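Local coordinates for heme utilization cystosolic carrier protein HutX (Pectobacterium carotovorum, PDB 2PH0) that probably binds heme and carries it within the cytosol as part of bacterial heme utilisation, at residues N25-E33 with F126-K135; Q39-F48 with C105-R113. All coordinates share one frame; numbering follows the deposited sequence.

Contact 1: N25-E33 with F126-K135; sequences NTSLFAVVE and FNANGAAMFK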
loop_
_atom_site.group_PDB
_atom_site.type_symbol
_atom_site.label_atom_id
_atom_site.label_comp_id
_atom_site.label_asym_id
_atom_site.label_seq_id
_atom_site.Cartn_x
_atom_site.Cartn_y
_atom_site.Cartn_z
ATOM N N ASN B 25 10.242 13.730 15.596
ATOM C CA ASN B 25 11.186 12.642 15.361
ATOM C C ASN B 25 10.798 11.351 16.069
ATOM O O ASN B 25 11.617 10.716 16.733
ATOM C CB ASN B 25 12.591 13.075 15.783
ATOM C CG ASN B 25 13.205 14.073 14.814
ATOM O OD1 ASN B 25 13.597 13.714 13.701
ATOM N ND2 ASN B 25 13.279 15.333 15.227
ATOM N N THR B 26 9.543 10.954 15.908
ATOM C CA THR B 26 9.065 9.727 16.525
ATOM C C THR B 26 8.149 8.994 15.549
ATOM O O THR B 26 7.948 9.445 14.422
ATOM C CB THR B 26 8.307 10.033 17.825
ATOM O OG1 THR B 26 7.977 8.807 18.486
ATOM C CG2 THR B 26 7.033 10.816 17.524
ATOM N N SER B 27 7.594 7.869 15.982
ATOM C CA SER B 27 6.716 7.079 15.124
ATOM C C SER B 27 5.287 7.614 15.093
ATOM O O SER B 27 4.900 8.453 15.912
ATOM C CB SER B 27 6.691 5.624 15.597
ATOM O OG SER B 27 6.065 5.519 16.869
ATOM N N LEU B 28 4.513 7.119 14.131
ATOM C CA LEU B 28 3.120 7.508 13.990
ATOM C C LEU B 28 2.351 6.988 15.208
ATOM O O LEU B 28 1.447 7.661 15.720
ATOM C CB LEU B 28 2.524 6.902 12.713
ATOM C CG LEU B 28 1.351 7.618 12.028
ATOM C CD1 LEU B 28 0.646 6.639 11.098
ATOM C CD2 LEU B 28 0.366 8.155 13.045
ATOM N N PHE B 29 2.702 5.798 15.687
ATOM C CA PHE B 29 1.989 5.263 16.843
ATOM C C PHE B 29 2.202 6.129 18.076
ATOM O O PHE B 29 1.291 6.297 18.891
ATOM C CB PHE B 29 2.417 3.835 17.181
ATOM C CG PHE B 29 1.657 3.251 18.349
ATOM C CD1 PHE B 29 0.287 3.012 18.250
ATOM C CD2 PHE B 29 2.299 2.986 19.555
ATOM C CE1 PHE B 29 -0.434 2.518 19.335
ATOM C CE2 PHE B 29 1.585 2.490 20.648
ATOM C CZ PHE B 29 0.217 2.256 20.536
ATOM N N ALA B 30 3.410 6.663 18.218
ATOM C CA ALA B 30 3.727 7.517 19.360
ATOM C C ALA B 30 2.776 8.716 19.372
ATOM O O ALA B 30 2.244 9.093 20.421
ATOM C CB ALA B 30 5.182 7.985 19.279
ATOM N N VAL B 31 2.556 9.303 18.199
ATOM C CA VAL B 31 1.657 10.439 18.075
ATOM C C VAL B 31 0.220 10.037 18.399
ATOM O O VAL B 31 -0.461 10.719 19.158
ATOM C CB VAL B 31 1.705 11.032 16.649
ATOM C CG1 VAL B 31 0.746 12.192 16.531
ATOM C CG2 VAL B 31 3.119 11.483 16.333
ATOM N N VAL B 32 -0.235 8.920 17.837
ATOM C CA VAL B 32 -1.601 8.452 18.069
ATOM C C VAL B 32 -1.870 8.121 19.532
ATOM O O VAL B 32 -2.947 8.418 20.063
ATOM C CB VAL B 32 -1.900 7.231 17.178
ATOM C CG1 VAL B 32 -3.241 6.609 17.538
ATOM C CG2 VAL B 32 -1.900 7.677 15.721
ATOM N N GLU B 33 -0.876 7.518 20.173
ATOM C CA GLU B 33 -0.940 7.129 21.576
ATOM C C GLU B 33 -1.077 8.360 22.470
ATOM O O GLU B 33 -1.562 8.273 23.603
ATOM C CB GLU B 33 0.340 6.360 21.916
ATOM C CG GLU B 33 0.492 5.882 23.332
ATOM C CD GLU B 33 1.708 4.986 23.483
ATOM O OE1 GLU B 33 2.839 5.453 23.207
ATOM O OE2 GLU B 33 1.529 3.811 23.869
ATOM N N PHE B 126 -1.097 -0.675 13.106
ATOM C CA PHE B 126 0.332 -0.420 13.293
ATOM C C PHE B 126 1.185 -1.671 13.491
ATOM O O PHE B 126 0.749 -2.638 14.108
ATOM C CB PHE B 126 0.553 0.447 14.539
ATOM C CG PHE B 126 -0.192 1.749 14.532
ATOM C CD1 PHE B 126 0.413 2.909 14.055
ATOM C CD2 PHE B 126 -1.478 1.827 15.054
ATOM C CE1 PHE B 126 -0.250 4.134 14.105
ATOM C CE2 PHE B 126 -2.151 3.054 15.104
ATOM C CZ PHE B 126 -1.532 4.202 14.631
ATOM N N ASN B 127 2.420 -1.624 12.997
ATOM C CA ASN B 127 3.343 -2.738 13.181
ATOM C C ASN B 127 4.168 -2.460 14.446
ATOM O O ASN B 127 3.937 -1.466 15.142
ATOM C CB ASN B 127 4.266 -2.910 11.957
ATOM C CG ASN B 127 5.101 -1.676 11.659
ATOM O OD1 ASN B 127 5.346 -0.845 12.533
ATOM N ND2 ASN B 127 5.566 -1.566 10.416
ATOM N N ALA B 128 5.128 -3.330 14.742
ATOM C CA ALA B 128 5.951 -3.173 15.940
ATOM C C ALA B 128 6.790 -1.903 15.958
ATOM O O ALA B 128 7.097 -1.377 17.030
ATOM C CB ALA B 128 6.850 -4.398 16.122
ATOM N N ASN B 129 7.165 -1.407 14.784
ATOM C CA ASN B 129 7.964 -0.186 14.705
ATOM C C ASN B 129 7.131 1.081 14.859
ATOM O O ASN B 129 7.676 2.182 14.858
ATOM C CB ASN B 129 8.732 -0.121 13.385
ATOM C CG ASN B 129 9.851 -1.136 13.314
ATOM O OD1 ASN B 129 10.573 -1.347 14.287
ATOM N ND2 ASN B 129 10.011 -1.762 12.154
ATOM N N GLY B 130 5.814 0.926 14.964
ATOM C CA GLY B 130 4.950 2.080 15.144
ATOM C C GLY B 130 4.499 2.778 13.879
ATOM O O GLY B 130 3.949 3.877 13.947
ATOM N N ALA B 131 4.728 2.155 12.725
ATOM C CA ALA B 131 4.313 2.737 11.459
ATOM C C ALA B 131 2.955 2.160 11.078
ATOM O O ALA B 131 2.602 1.061 11.504
ATOM C CB ALA B 131 5.334 2.428 10.372
ATOM N N ALA B 132 2.195 2.900 10.277
ATOM C CA ALA B 132 0.883 2.425 9.849
ATOM C C ALA B 132 1.037 1.438 8.713
ATOM O O ALA B 132 1.672 1.748 7.704
ATOM C CB ALA B 132 0.022 3.595 9.386
HETATM N N MSE B 133 0.473 0.243 8.876
HETATM C CA MSE B 133 0.530 -0.762 7.819
HETATM C C MSE B 133 -0.463 -0.303 6.757
HETATM O O MSE B 133 -0.213 -0.401 5.551
HETATM C CB MSE B 133 0.152 -2.123 8.394
HETATM C CG MSE B 133 1.180 -2.630 9.390
HETATM SE SE MSE B 133 0.553 -4.099 10.460
HETATM C CE MSE B 133 -0.260 -5.151 9.056
ATOM N N PHE B 134 -1.592 0.217 7.224
ATOM C CA PHE B 134 -2.630 0.761 6.363
ATOM C C PHE B 134 -3.682 1.415 7.247
ATOM O O PHE B 134 -3.665 1.256 8.470
ATOM C CB PHE B 134 -3.279 -0.316 5.465
ATOM C CG PHE B 134 -3.622 -1.592 6.177
ATOM C CD1 PHE B 134 -2.695 -2.624 6.258
ATOM C CD2 PHE B 134 -4.865 -1.759 6.781
ATOM C CE1 PHE B 134 -2.999 -3.805 6.935
ATOM C CE2 PHE B 134 -5.177 -2.937 7.462
ATOM C CZ PHE B 134 -4.242 -3.960 7.540
ATOM N N LYS B 135 -4.585 2.161 6.628
ATOM C CA LYS B 135 -5.636 2.842 7.377
ATOM C C LYS B 135 -6.944 2.632 6.653
ATOM O O LYS B 135 -6.960 2.440 5.436
ATOM C CB LYS B 135 -5.366 4.344 7.430
ATOM C CG LYS B 135 -3.976 4.755 7.865
ATOM C CD LYS B 135 -3.883 6.272 7.810
ATOM C CE LYS B 135 -2.472 6.772 8.047
ATOM N NZ LYS B 135 -2.426 8.246 7.871
#

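Contact 2: Q39-F48 with C105-R113; sequences QCTLATGDRF and CQHIAFIER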
loop_
_atom_site.group_PDB
_atom_site.type_symbol
_atom_site.label_atom_id
_atom_site.label_comp_id
_atom_site.label_asym_id
_atom_site.label_seq_id
_atom_site.Cartn_x
_atom_site.Cartn_y
_atom_site.Cartn_z
ATOM N N GLN B 39 -10.630 11.521 21.171
ATOM C CA GLN B 39 -10.409 11.372 19.736
ATOM C C GLN B 39 -9.785 10.032 19.370
ATOM O O GLN B 39 -9.671 9.693 18.189
ATOM C CB GLN B 39 -9.486 12.481 19.239
ATOM C CG GLN B 39 -10.060 13.879 19.288
ATOM C CD GLN B 39 -8.978 14.942 19.209
ATOM O OE1 GLN B 39 -8.003 14.799 18.476
ATOM N NE2 GLN B 39 -9.154 16.022 19.961
ATOM N N CYS B 40 -9.380 9.268 20.375
ATOM C CA CYS B 40 -8.729 7.999 20.097
ATOM C C CYS B 40 -8.938 6.891 21.116
ATOM O O CYS B 40 -8.887 7.111 22.333
ATOM C CB CYS B 40 -7.228 8.251 19.904
ATOM S SG CYS B 40 -6.234 6.789 19.506
ATOM N N THR B 41 -9.191 5.699 20.583
ATOM C CA THR B 41 -9.377 4.488 21.366
ATOM C C THR B 41 -8.349 3.509 20.803
ATOM O O THR B 41 -8.333 3.257 19.597
ATOM C CB THR B 41 -10.777 3.894 21.167
ATOM O OG1 THR B 41 -11.761 4.886 21.470
ATOM C CG2 THR B 41 -10.977 2.702 22.087
ATOM N N LEU B 42 -7.496 2.971 21.670
ATOM C CA LEU B 42 -6.461 2.026 21.245
ATOM C C LEU B 42 -6.791 0.577 21.586
ATOM O O LEU B 42 -7.501 0.295 22.546
ATOM C CB LEU B 42 -5.127 2.402 21.892
ATOM C CG LEU B 42 -4.630 3.823 21.621
ATOM C CD1 LEU B 42 -3.500 4.163 22.577
ATOM C CD2 LEU B 42 -4.172 3.940 20.174
ATOM N N ALA B 43 -6.256 -0.342 20.794
ATOM C CA ALA B 43 -6.469 -1.766 21.012
ATOM C C ALA B 43 -5.188 -2.494 20.621
ATOM O O ALA B 43 -4.351 -1.938 19.911
ATOM C CB ALA B 43 -7.650 -2.260 20.172
ATOM N N THR B 44 -5.015 -3.720 21.107
ATOM C CA THR B 44 -3.815 -4.482 20.775
ATOM C C THR B 44 -3.999 -5.144 19.417
ATOM O O THR B 44 -5.127 -5.363 18.968
ATOM C CB THR B 44 -3.524 -5.584 21.818
ATOM O OG1 THR B 44 -4.657 -6.454 21.918
ATOM C CG2 THR B 44 -3.222 -4.968 23.181
ATOM N N GLY B 45 -2.887 -5.469 18.771
ATOM C CA GLY B 45 -2.950 -6.095 17.463
ATOM C C GLY B 45 -3.632 -7.446 17.478
ATOM O O GLY B 45 -4.013 -7.962 16.431
ATOM N N ASP B 46 -3.782 -8.010 18.673
ATOM C CA ASP B 46 -4.402 -9.312 18.866
ATOM C C ASP B 46 -5.879 -9.344 18.469
ATOM O O ASP B 46 -6.446 -10.414 18.267
ATOM C CB ASP B 46 -4.250 -9.729 20.334
ATOM C CG ASP B 46 -4.556 -11.192 20.560
ATOM O OD1 ASP B 46 -3.872 -12.042 19.951
ATOM O OD2 ASP B 46 -5.477 -11.492 21.351
ATOM N N ARG B 47 -6.496 -8.173 18.347
ATOM C CA ARG B 47 -7.908 -8.090 17.978
ATOM C C ARG B 47 -8.101 -7.890 16.476
ATOM O O ARG B 47 -9.214 -7.638 16.018
ATOM C CB ARG B 47 -8.583 -6.928 18.723
ATOM C CG ARG B 47 -8.439 -6.963 20.247
ATOM C CD ARG B 47 -9.050 -8.222 20.848
ATOM N NE ARG B 47 -10.511 -8.184 20.892
ATOM C CZ ARG B 47 -11.218 -7.584 21.846
ATOM N NH1 ARG B 47 -10.602 -6.967 22.844
ATOM N NH2 ARG B 47 -12.544 -7.607 21.806
ATOM N N PHE B 48 -7.020 -8.017 15.713
ATOM C CA PHE B 48 -7.073 -7.811 14.267
ATOM C C PHE B 48 -8.203 -8.499 13.506
ATOM O O PHE B 48 -8.912 -7.854 12.735
ATOM C CB PHE B 48 -5.730 -8.195 13.637
ATOM C CG PHE B 48 -5.679 -7.992 12.147
ATOM C CD1 PHE B 48 -6.141 -8.979 11.277
ATOM C CD2 PHE B 48 -5.189 -6.803 11.612
ATOM C CE1 PHE B 48 -6.116 -8.787 9.898
ATOM C CE2 PHE B 48 -5.159 -6.600 10.233
ATOM C CZ PHE B 48 -5.623 -7.595 9.376
ATOM N N CYS B 105 0.644 -6.886 12.969
ATOM C CA CYS B 105 -0.139 -5.879 13.689
ATOM C C CYS B 105 -0.002 -5.946 15.206
ATOM O O CYS B 105 -0.372 -6.933 15.832
ATOM C CB CYS B 105 -1.608 -5.970 13.295
ATOM S SG CYS B 105 -2.596 -4.621 14.004
ATOM N N GLN B 106 0.524 -4.878 15.793
ATOM C CA GLN B 106 0.721 -4.822 17.238
ATOM C C GLN B 106 -0.214 -3.840 17.938
ATOM O O GLN B 106 -0.455 -3.950 19.149
ATOM C CB GLN B 106 2.172 -4.450 17.557
ATOM C CG GLN B 106 3.191 -5.504 17.170
ATOM C CD GLN B 106 2.892 -6.864 17.774
ATOM O OE1 GLN B 106 2.776 -7.002 18.992
ATOM N NE2 GLN B 106 2.769 -7.879 16.921
ATOM N N HIS B 107 -0.738 -2.883 17.181
ATOM C CA HIS B 107 -1.639 -1.877 17.738
ATOM C C HIS B 107 -2.704 -1.483 16.725
ATOM O O HIS B 107 -2.465 -1.485 15.514
ATOM C CB HIS B 107 -0.860 -0.620 18.134
ATOM C CG HIS B 107 0.202 -0.859 19.164
ATOM N ND1 HIS B 107 -0.088 -1.193 20.469
ATOM C CD2 HIS B 107 1.551 -0.819 19.074
ATOM C CE1 HIS B 107 1.040 -1.349 21.139
ATOM N NE2 HIS B 107 2.049 -1.128 20.317
ATOM N N ILE B 108 -3.889 -1.159 17.227
ATOM C CA ILE B 108 -4.983 -0.730 16.368
ATOM C C ILE B 108 -5.567 0.515 17.017
ATOM O O ILE B 108 -5.738 0.567 18.237
ATOM C CB ILE B 108 -6.076 -1.811 16.241
ATOM C CG1 ILE B 108 -5.489 -3.078 15.606
ATOM C CG2 ILE B 108 -7.228 -1.289 15.380
ATOM C CD1 ILE B 108 -6.490 -4.216 15.419
ATOM N N ALA B 109 -5.856 1.526 16.209
ATOM C CA ALA B 109 -6.417 2.759 16.750
ATOM C C ALA B 109 -7.651 3.207 15.993
ATOM O O ALA B 109 -7.703 3.141 14.758
ATOM C CB ALA B 109 -5.361 3.879 16.721
ATOM N N PHE B 110 -8.652 3.654 16.750
ATOM C CA PHE B 110 -9.888 4.178 16.193
ATOM C C PHE B 110 -9.785 5.680 16.463
ATOM O O PHE B 110 -9.830 6.127 17.608
ATOM C CB PHE B 110 -11.100 3.564 16.900
ATOM C CG PHE B 110 -11.337 2.118 16.551
ATOM C CD1 PHE B 110 -10.558 1.108 17.112
ATOM C CD2 PHE B 110 -12.334 1.768 15.650
ATOM C CE1 PHE B 110 -10.780 -0.235 16.773
ATOM C CE2 PHE B 110 -12.561 0.432 15.306
ATOM C CZ PHE B 110 -11.780 -0.568 15.871
ATOM N N ILE B 111 -9.625 6.450 15.394
ATOM C CA ILE B 111 -9.424 7.887 15.507
ATOM C C ILE B 111 -10.541 8.711 14.903
ATOM O O ILE B 111 -10.922 8.501 13.756
ATOM C CB ILE B 111 -8.112 8.289 14.794
ATOM C CG1 ILE B 111 -6.955 7.429 15.306
ATOM C CG2 ILE B 111 -7.825 9.764 15.006
ATOM C CD1 ILE B 111 -5.656 7.649 14.562
ATOM N N GLU B 112 -11.060 9.656 15.681
ATOM C CA GLU B 112 -12.094 10.552 15.191
ATOM C C GLU B 112 -11.507 11.952 15.362
ATOM O O GLU B 112 -11.373 12.438 16.481
ATOM C CB GLU B 112 -13.383 10.391 15.999
ATOM C CG GLU B 112 -14.079 9.056 15.759
ATOM C CD GLU B 112 -15.387 8.899 16.531
ATOM O OE1 GLU B 112 -15.348 8.707 17.766
ATOM O OE2 GLU B 112 -16.457 8.968 15.898
ATOM N N ARG B 113 -11.123 12.573 14.255
ATOM C CA ARG B 113 -10.526 13.906 14.310
ATOM C C ARG B 113 -10.794 14.674 13.024
ATOM O O ARG B 113 -11.236 14.107 12.030
ATOM C CB ARG B 113 -9.011 13.789 14.525
ATOM C CG ARG B 113 -8.294 13.043 13.402
ATOM C CD ARG B 113 -6.810 12.875 13.695
ATOM N NE ARG B 113 -6.073 14.132 13.600
ATOM C CZ ARG B 113 -5.505 14.586 12.489
ATOM N NH1 ARG B 113 -5.578 13.886 11.362
ATOM N NH2 ARG B 113 -4.860 15.742 12.505
HETATM O O HOH W 1 -12.224 6.714 18.975
#

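Contact 1: N25-E33 with F126-K135
Phe29 and Phe126 meet in a T-shaped (edge-to-face) pair where the N-terminal turn of helix 28-33 sits on the beta hairpin that links strands 118-126 and 132-137. The ring planes stand 69° apart with centroids separated by 5.2 Å, and Phe29 CD1 points over the centre of the Phe126 face. With CG of Phe29 trans to its backbone N (chi1 -178°), this torsion carries the ring edge over the Phe126 face while CB also rests off-centre on that ring, a CH-pi contact. Leu28 crosses Phe126 at about a right angle; its CD1 branch touches Phe126 CE1 at 4.0 Å and reaches Ala132 CB at 3.5 Å. From the next turn of the helix, Val32 brings CG2 to 3.7 Å from Phe126 CZ, so three helix side chains gather round one buried ring. Beyond this apolar group, Lys135 forms a salt bridge with Glu18, on helix 17-23. Ser27 is the N-cap, its OG accepting from Ala30 N. The hairpin has a type I beta turn, Asn127 to Gly130, and Gly130, the last residue of that turn, faces the helix start: Phe29 N donates to Gly130 O at 2.9 Å, in the carbonyl plane, with an N-H...O angle of 147°.

Contact 2: Q39-F48 with C105-R113
Thr41 and Phe110, then Ala43 and Ile108, form the hydrogen-bonded pairs that join antiparallel strands 40-44 and 107-113 in the six-stranded sheet, their axes at 157°. The straightest bond runs from Phe110 N to Thr41 O (2.9 Å, 170°), in the carbonyl plane, whereas Ile108 N approaches Ala43 O from above that plane. Glu112 N to Gln39 O extends the pairing at one end; at the other, Gly45 N makes a weak bond to Gln106 O. Phe110 O accepts twice, from Thr41 N at 3.1 Å and from a water at 2.8 Å that also bonds Thr41 OG1. At the non-hydrogen-bonded positions CA-H...O contacts add to the pairing; Cys40, opposite Ile111, brings its CA to 3.3 Å from Phe110 O. Among apolar contacts, Leu42 CD2 meets Ala109 CB at 3.7 Å, and Cys40 SG lies against the same methyl. Beyond the end of strand 40-44, Ile108 extends along CG1 (chi2 -179°), which carries CD1 to 3.8 Å from Phe48 CA; Cys105 SG lies obliquely beside the Phe48 ring. Val32 of helix 28-33 covers the face bearing Cys40, Leu42, Ala109 and Ile111; helix 148-160 packs on Phe110 from the other face, and strand 118-126 continues the sheet beyond 107-115.

How the contacts relate
From the N terminus the chain passes through helix 28-33, the first half of contact 1, and runs almost directly into strand 40-44, the first half of contact 2. It then builds helix 48-55 and the strands from 60-66 to 96-101 before strand 107-115 returns to close contact 2. Contact 1 closes later, at the end of strand 118-126 and in the turn and strand that follow, so the loop of contact 2 lies wholly within that of contact 1. The two meet directly: Phe126 is backbone-bonded to Gln106 and His107, which form a classic beta bulge opposite it, and the rings of Phe29 and His107 stack. Together they tie helix 28-33 to four strands adjacent in the sheet, 40-44, 107-115, 118-126 and 132-137.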